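Succinate-semialdehyde dehydrogenase from Synechococcus sp. probably oxidises succinic semialdehyde to succinate, passing hydride to a nicotinamide cofactor of the NADP type. One contact in two of its structures: PDB 4ITA (chain A, 1.40 Å), residues 130-135 and 156-161, and PDB 4IT9 (chain B, 1.70 Å), residues 130-135 and 156-161. Structure 2 is superposed on structure 1 by the backbone atoms of these residues (RMSD 0.07 Å); each is numbered along its deposited sequence.

Structure 1 (4ITA); sequences MPWNFP and KHASNV. With NDP (NADPH dihydro-nicotinamide-adenine-dinucleotide phosphate), chain C.
Met130 N donates to Lys156 O (3.0 Å), tying the loop after strand 115-129 to the loop after its parallel neighbour, strand 152-156, in the Rossmann-like cofactor-binding part of this aldehyde dehydrogenase. The tight, buried part surrounds His157. Its NE2 gives a nearly straight 2.8 Å bond to a lone pair of Pro135 O, while ND1 accepts from Ala158 N, so both ring nitrogens fix the ring's rotation. Met130 CB packs off-centre on one face; Val161 CG2 covers the other. Trp132 CB rests on Ala158 CB and Val161 CG1. The looser, partly exposed side begins at Asn160: its CG sits between backbone N and carbonyl carbon, which sets the amide steeply to the indole, with ND2 3.4 Å from Trp132 CG. NADPH lies along the other flank of the two loops. O3B of its adenosine ribose donates to Met130 O (2.8 Å), Ser159 N, Ser159 OG and Lys156 NZ hold the 2'-phosphate, and diphosphate O2N comes within 3.0 Å of Trp132 NE1. Asn133 ND2 is 3.2 Å from dihydronicotinamide C5N.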
loop_
_atom_site.group_PDB
_atom_site.type_symbol
_atom_site.label_atom_id
_atom_site.label_comp_id
_atom_site.label_asym_id
_atom_site.label_seq_id
_atom_site.Cartn_x
_atom_site.Cartn_y
_atom_site.Cartn_z
ATOM N N MET A 130 2.983 -17.121 3.987
ATOM C CA MET A 130 1.635 -17.664 4.176
ATOM C C MET A 130 1.522 -18.553 5.414
ATOM O O MET A 130 2.512 -19.108 5.876
ATOM C CB MET A 130 1.204 -18.437 2.925
ATOM C CG MET A 130 0.979 -17.535 1.706
ATOM S SD MET A 130 -0.485 -16.443 1.788
ATOM C CE MET A 130 0.205 -14.885 1.225
ATOM N N PRO A 131 0.303 -18.687 5.962
ATOM C CA PRO A 131 0.087 -19.467 7.184
ATOM C C PRO A 131 -0.469 -20.872 6.931
ATOM O O PRO A 131 -0.951 -21.176 5.836
ATOM C CB PRO A 131 -0.956 -18.632 7.921
ATOM C CG PRO A 131 -1.826 -18.161 6.816
ATOM C CD PRO A 131 -0.886 -17.876 5.635
ATOM N N TRP A 132 -0.426 -21.720 7.957
ATOM C CA TRP A 132 -0.872 -23.094 7.798
ATOM C C TRP A 132 -2.392 -23.264 7.785
ATOM O O TRP A 132 -2.866 -24.340 7.456
ATOM C CB TRP A 132 -0.248 -24.013 8.864
ATOM C CG TRP A 132 -0.380 -23.490 10.270
ATOM C CD1 TRP A 132 0.612 -22.930 11.023
ATOM C CD2 TRP A 132 -1.564 -23.468 11.088
ATOM N NE1 TRP A 132 0.126 -22.566 12.251
ATOM C CE2 TRP A 132 -1.205 -22.877 12.315
ATOM C CE3 TRP A 132 -2.881 -23.898 10.905
ATOM C CZ2 TRP A 132 -2.124 -22.696 13.354
ATOM C CZ3 TRP A 132 -3.799 -23.702 11.939
ATOM C CH2 TRP A 132 -3.412 -23.109 13.144
ATOM N N ASN A 133 -3.167 -22.240 8.145
ATOM C CA ASN A 133 -4.593 -22.499 8.389
ATOM C C ASN A 133 -5.440 -22.771 7.150
ATOM O O ASN A 133 -6.384 -23.557 7.208
ATOM C CB ASN A 133 -5.232 -21.467 9.332
ATOM C CG ASN A 133 -5.401 -20.109 8.704
ATOM O OD1 ASN A 133 -4.626 -19.694 7.838
ATOM N ND2 ASN A 133 -6.430 -19.391 9.145
ATOM N N PHE A 134 -5.094 -22.139 6.033
ATOM C CA PHE A 134 -5.722 -22.452 4.750
ATOM C C PHE A 134 -4.574 -22.606 3.774
ATOM O O PHE A 134 -4.285 -21.701 2.987
ATOM C CB PHE A 134 -6.695 -21.354 4.304
ATOM C CG PHE A 134 -7.915 -21.237 5.179
ATOM C CD1 PHE A 134 -7.964 -20.309 6.207
ATOM C CD2 PHE A 134 -9.010 -22.058 4.971
ATOM C CE1 PHE A 134 -9.094 -20.200 7.017
ATOM C CE2 PHE A 134 -10.146 -21.955 5.778
ATOM C CZ PHE A 134 -10.181 -21.025 6.801
ATOM N N PRO A 135 -3.891 -23.754 3.843
ATOM C CA PRO A 135 -2.578 -23.889 3.205
ATOM C C PRO A 135 -2.612 -23.920 1.680
ATOM O O PRO A 135 -1.567 -23.705 1.065
ATOM C CB PRO A 135 -2.045 -25.206 3.781
ATOM C CG PRO A 135 -3.284 -26.002 4.085
ATOM C CD PRO A 135 -4.317 -24.993 4.523
ATOM N N LYS A 156 7.151 -18.406 0.835
ATOM C CA LYS A 156 7.598 -18.965 2.102
ATOM C C LYS A 156 6.343 -19.362 2.859
ATOM O O LYS A 156 5.615 -18.518 3.392
ATOM C CB LYS A 156 8.444 -17.962 2.899
ATOM C CG LYS A 156 8.973 -18.509 4.229
ATOM C CD LYS A 156 8.122 -18.098 5.441
ATOM C CE LYS A 156 8.686 -18.656 6.756
ATOM N NZ LYS A 156 8.503 -20.136 6.891
ATOM N N HIS A 157 6.057 -20.658 2.855
ATOM C CA HIS A 157 4.890 -21.180 3.544
ATOM C C HIS A 157 5.261 -21.480 4.992
ATOM O O HIS A 157 6.432 -21.437 5.380
ATOM C CB HIS A 157 4.366 -22.439 2.835
ATOM C CG HIS A 157 2.873 -22.551 2.823
ATOM N ND1 HIS A 157 2.081 -22.041 3.829
ATOM C CD2 HIS A 157 2.030 -23.109 1.921
ATOM C CE1 HIS A 157 0.811 -22.279 3.547
ATOM N NE2 HIS A 157 0.752 -22.928 2.397
ATOM N N ALA A 158 4.252 -21.790 5.792
ATOM C CA ALA A 158 4.472 -22.149 7.183
ATOM C C ALA A 158 5.323 -23.417 7.254
ATOM O O ALA A 158 5.222 -24.295 6.392
ATOM C CB ALA A 158 3.139 -22.363 7.864
ATOM N N SER A 159 6.141 -23.522 8.296
ATOM C CA SER A 159 7.101 -24.618 8.399
ATOM C C SER A 159 6.474 -25.983 8.641
ATOM O O SER A 159 7.139 -27.010 8.473
ATOM C CB SER A 159 8.133 -24.315 9.485
ATOM O OG SER A 159 9.044 -23.327 9.054
ATOM N N ASN A 160 5.205 -25.994 9.037
ATOM C CA ASN A 160 4.486 -27.236 9.291
ATOM C C ASN A 160 3.626 -27.708 8.119
ATOM O O ASN A 160 2.969 -28.738 8.211
ATOM C CB ASN A 160 3.623 -27.104 10.546
ATOM C CG ASN A 160 2.588 -26.003 10.426
ATOM O OD1 ASN A 160 2.852 -24.951 9.848
ATOM N ND2 ASN A 160 1.399 -26.240 10.975
ATOM N N VAL A 161 3.636 -26.973 7.011
ATOM C CA VAL A 161 2.947 -27.465 5.809
ATOM C C VAL A 161 3.847 -27.589 4.564
ATOM O O VAL A 161 3.467 -27.154 3.467
ATOM C CB VAL A 161 1.641 -26.665 5.499
ATOM C CG1 VAL A 161 0.617 -26.874 6.600
ATOM C CG2 VAL A 161 1.927 -25.178 5.316
HETATM P PA NDP C . 2.397 -16.886 12.180
HETATM O O1A NDP C . 2.421 -15.398 11.979
HETATM O O2A NDP C . 3.133 -17.496 13.341
HETATM O O5B NDP C . 2.954 -17.582 10.852
HETATM C C5B NDP C . 2.490 -17.216 9.546
HETATM C C4B NDP C . 3.635 -17.245 8.537
HETATM O O4B NDP C . 4.585 -16.235 8.888
HETATM C C3B NDP C . 4.419 -18.552 8.543
HETATM O O3B NDP C . 4.928 -18.788 7.223
HETATM C C2B NDP C . 5.573 -18.248 9.479
HETATM O O2B NDP C . 6.720 -19.055 9.252
HETATM C C1B NDP C . 5.871 -16.835 9.060
HETATM N N9A NDP C . 6.568 -16.017 10.063
HETATM C C8A NDP C . 6.402 -16.008 11.401
HETATM N N7A NDP C . 7.210 -15.078 11.965
HETATM C C5A NDP C . 7.880 -14.471 10.973
HETATM C C6A NDP C . 8.888 -13.406 10.851
HETATM N N6A NDP C . 9.342 -12.780 11.955
HETATM N N1A NDP C . 9.319 -13.094 9.615
HETATM C C2A NDP C . 8.869 -13.707 8.511
HETATM N N3A NDP C . 7.957 -14.689 8.542
HETATM C C4A NDP C . 7.448 -15.093 9.724
HETATM O O3 NDP C . 0.811 -17.242 12.183
HETATM P PN NDP C . -0.082 -18.361 12.951
HETATM O O1N NDP C . 0.354 -18.535 14.388
HETATM O O2N NDP C . -0.190 -19.548 12.034
HETATM O O5D NDP C . -1.514 -17.624 12.977
HETATM C C5D NDP C . -2.215 -17.367 11.768
HETATM C C4D NDP C . -2.673 -15.920 11.741
HETATM O O4D NDP C . -3.010 -15.543 10.398
HETATM C C3D NDP C . -3.920 -15.676 12.568
HETATM O O3D NDP C . -3.793 -14.453 13.302
HETATM C C2D NDP C . -4.988 -15.609 11.494
HETATM O O2D NDP C . -6.134 -14.902 11.968
HETATM C C1D NDP C . -4.268 -14.863 10.389
HETATM N N1N NDP C . -4.976 -15.045 9.114
HETATM C C2N NDP C . -5.229 -13.990 8.322
HETATM C C3N NDP C . -6.264 -14.051 7.390
HETATM C C7N NDP C . -6.556 -12.905 6.467
HETATM O O7N NDP C . -6.745 -13.150 5.277
HETATM N N7N NDP C . -6.612 -11.666 6.948
HETATM C C4N NDP C . -7.141 -15.276 7.284
HETATM C C5N NDP C . -6.437 -16.432 7.824
HETATM C C6N NDP C . -5.383 -16.270 8.719
HETATM P P2B NDP C . 7.069 -20.308 10.195
HETATM O O1X NDP C . 8.344 -20.813 9.584
HETATM O O2X NDP C . 7.259 -19.763 11.591
HETATM O O3X NDP C . 5.948 -21.299 10.095
#

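Structure 2 (4IT9); sequences MPWNFP and KHASNV. With PO4 (phosphate ion), chain D; EDO (1,2-ethanediol), chain E.
Between Met130 N and Lys156 O a 3.0 Å hydrogen bond joins the two loops. Tight packing centres on His157, whose NE2 gives a nearly straight 2.8 Å bond to a lone pair of Pro135 O; ND1 accepts from Ala158 N, so both ring nitrogens fix the ring's rotation. Met130 CB packs off-centre on one face and Val161 CG2 covers the other. Trp132 CB rests on Ala158 CB and Val161 CG1. The looser, partly exposed side begins at Asn160: its CG sits between backbone N and carbonyl carbon, which sets the amide steeply to the indole, with ND2 3.4 Å from Trp132 CG. On the other flank of the two loops a phosphate ion is bound at the turn that starts with Ala158. Ser159 N donates to its O1 (3.0 Å) and Ser159 OG to its O3 (2.7 Å). Lys156 NZ also lies against O3, at a distance too short to be trusted. A molecule of 1,2-ethanediol, probably from the crystallisation liquor, accepts from His157 N.

What differs
From structure 1 to structure 2 the NADPH goes, and a phosphate ion, probably from the crystallisation liquor, takes part of its place. The ion stands in for the cofactor's 2'-phosphate: Ser159(A) N and OG hold that group in NADPH, and Ser159(B) N and OG hold the ion in the same way. Ala158(B) likewise touches the ion, as Ala158(A) touches the cofactor. The adenine, both riboses, the diphosphate and the dihydronicotinamide have no counterpart in the ion. With them go the bond from O3B of the adenosine ribose to Met130(A) O, the approach of diphosphate O2N to Trp132(A) NE1 and the contact of Asn133(A) ND2 with dihydronicotinamide C5N; Met130(B), Trp132(B) and Asn133(B) touch neither modelled group. Among the side chains that can be compared, Met130(B), Trp132(B), Asn133(B), Ser159(B) and Asn160(B) keep the places of their counterparts within the error, so the places of Met130(B), Trp132(B) and Asn133(B) do not seem to depend on the cofactor. Structure 2 also gains a 1,2-ethanediol touching Ala158(B).

Structure 2 (4IT9)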
loop_
_atom_site.group_PDB
_atom_site.type_symbol
_atom_site.label_atom_id
_atom_site.label_comp_id
_atom_site.label_asym_id
_atom_site.label_seq_id
_atom_site.Cartn_x
_atom_site.Cartn_y
_atom_site.Cartn_z
ATOM N N MET B 130 2.948 -17.146 3.865
ATOM C CA MET B 130 1.594 -17.663 4.051
ATOM C C MET B 130 1.501 -18.550 5.293
ATOM O O MET B 130 2.510 -19.107 5.744
ATOM C CB MET B 130 1.151 -18.415 2.790
ATOM C CG MET B 130 0.999 -17.512 1.569
ATOM S SD MET B 130 -0.446 -16.422 1.717
ATOM C CE MET B 130 0.339 -14.841 1.616
ATOM N N PRO B 131 0.291 -18.669 5.869
ATOM C CA PRO B 131 0.087 -19.407 7.118
ATOM C C PRO B 131 -0.479 -20.810 6.901
ATOM O O PRO B 131 -1.005 -21.115 5.828
ATOM C CB PRO B 131 -0.955 -18.550 7.826
ATOM C CG PRO B 131 -1.834 -18.089 6.707
ATOM C CD PRO B 131 -0.924 -17.925 5.485
ATOM N N TRP B 132 -0.422 -21.638 7.939
ATOM C CA TRP B 132 -0.817 -23.041 7.814
ATOM C C TRP B 132 -2.329 -23.282 7.807
ATOM O O TRP B 132 -2.763 -24.373 7.447
ATOM C CB TRP B 132 -0.157 -23.887 8.918
ATOM C CG TRP B 132 -0.346 -23.293 10.278
ATOM C CD1 TRP B 132 0.572 -22.566 10.985
ATOM C CD2 TRP B 132 -1.529 -23.327 11.083
ATOM N NE1 TRP B 132 0.037 -22.159 12.180
ATOM C CE2 TRP B 132 -1.260 -22.609 12.263
ATOM C CE3 TRP B 132 -2.798 -23.900 10.927
ATOM C CZ2 TRP B 132 -2.200 -22.446 13.283
ATOM C CZ3 TRP B 132 -3.738 -23.728 11.934
ATOM C CH2 TRP B 132 -3.431 -23.010 13.095
ATOM N N ASN B 133 -3.130 -22.287 8.195
ATOM C CA ASN B 133 -4.557 -22.555 8.431
ATOM C C ASN B 133 -5.408 -22.793 7.180
ATOM O O ASN B 133 -6.371 -23.559 7.219
ATOM C CB ASN B 133 -5.179 -21.521 9.383
ATOM C CG ASN B 133 -5.269 -20.140 8.772
ATOM O OD1 ASN B 133 -4.436 -19.752 7.953
ATOM N ND2 ASN B 133 -6.295 -19.382 9.168
ATOM N N PHE B 134 -5.044 -22.162 6.069
ATOM C CA PHE B 134 -5.673 -22.460 4.784
ATOM C C PHE B 134 -4.528 -22.608 3.803
ATOM O O PHE B 134 -4.249 -21.702 3.013
ATOM C CB PHE B 134 -6.634 -21.352 4.342
ATOM C CG PHE B 134 -7.861 -21.227 5.215
ATOM C CD1 PHE B 134 -8.951 -22.069 5.031
ATOM C CD2 PHE B 134 -7.922 -20.268 6.211
ATOM C CE1 PHE B 134 -10.089 -21.953 5.842
ATOM C CE2 PHE B 134 -9.052 -20.147 7.030
ATOM C CZ PHE B 134 -10.133 -20.986 6.837
ATOM N N PRO B 135 -3.853 -23.763 3.848
ATOM C CA PRO B 135 -2.551 -23.883 3.192
ATOM C C PRO B 135 -2.604 -23.908 1.666
ATOM O O PRO B 135 -1.568 -23.667 1.048
ATOM C CB PRO B 135 -2.006 -25.201 3.755
ATOM C CG PRO B 135 -3.227 -26.007 4.037
ATOM C CD PRO B 135 -4.238 -25.006 4.539
ATOM N N LYS B 156 7.150 -18.323 0.895
ATOM C CA LYS B 156 7.588 -18.928 2.150
ATOM C C LYS B 156 6.329 -19.351 2.891
ATOM O O LYS B 156 5.585 -18.511 3.399
ATOM C CB LYS B 156 8.420 -17.945 2.990
ATOM C CG LYS B 156 8.978 -18.543 4.290
ATOM C CD LYS B 156 8.092 -18.222 5.499
ATOM C CE LYS B 156 8.681 -18.733 6.810
ATOM N NZ LYS B 156 8.588 -20.213 6.946
ATOM N N HIS B 157 6.075 -20.657 2.928
ATOM C CA HIS B 157 4.885 -21.162 3.603
ATOM C C HIS B 157 5.233 -21.477 5.047
ATOM O O HIS B 157 6.396 -21.416 5.442
ATOM C CB HIS B 157 4.359 -22.412 2.896
ATOM C CG HIS B 157 2.875 -22.517 2.865
ATOM N ND1 HIS B 157 2.062 -21.978 3.859
ATOM C CD2 HIS B 157 2.027 -23.097 1.983
ATOM C CE1 HIS B 157 0.804 -22.224 3.577
ATOM N NE2 HIS B 157 0.750 -22.913 2.440
ATOM N N ALA B 158 4.221 -21.794 5.844
ATOM C CA ALA B 158 4.450 -22.176 7.231
ATOM C C ALA B 158 5.296 -23.436 7.270
ATOM O O ALA B 158 5.155 -24.303 6.411
ATOM C CB ALA B 158 3.120 -22.404 7.929
ATOM N N SER B 159 6.159 -23.554 8.279
ATOM C CA SER B 159 7.104 -24.667 8.363
ATOM C C SER B 159 6.467 -26.029 8.618
ATOM O O SER B 159 7.114 -27.067 8.432
ATOM C CB SER B 159 8.168 -24.383 9.426
ATOM O OG SER B 159 9.088 -23.412 8.962
ATOM N N ASN B 160 5.205 -26.027 9.031
ATOM C CA ASN B 160 4.478 -27.263 9.282
ATOM C C ASN B 160 3.603 -27.733 8.121
ATOM O O ASN B 160 2.927 -28.760 8.224
ATOM C CB ASN B 160 3.617 -27.126 10.550
ATOM C CG ASN B 160 2.679 -25.927 10.499
ATOM O OD1 ASN B 160 3.047 -24.852 10.019
ATOM N ND2 ASN B 160 1.456 -26.106 10.996
ATOM N N VAL B 161 3.604 -26.993 7.015
ATOM C CA VAL B 161 2.912 -27.474 5.814
ATOM C C VAL B 161 3.827 -27.580 4.580
ATOM O O VAL B 161 3.469 -27.119 3.493
ATOM C CB VAL B 161 1.622 -26.642 5.510
ATOM C CG1 VAL B 161 0.602 -26.811 6.623
ATOM C CG2 VAL B 161 1.951 -25.158 5.320
HETATM P P PO4 D . 7.438 -20.710 10.559
HETATM O O1 PO4 D . 6.130 -21.445 10.347
HETATM O O2 PO4 D . 8.182 -21.318 11.730
HETATM O O3 PO4 D . 8.322 -20.859 9.355
HETATM O O4 PO4 D . 7.163 -19.248 10.833
HETATM C C1 EDO E . 7.397 -24.453 4.146
HETATM O O1 EDO E . 8.544 -23.718 4.643
HETATM C C2 EDO E . 7.391 -24.300 2.627
HETATM O O2 EDO E . 7.581 -22.953 2.157
#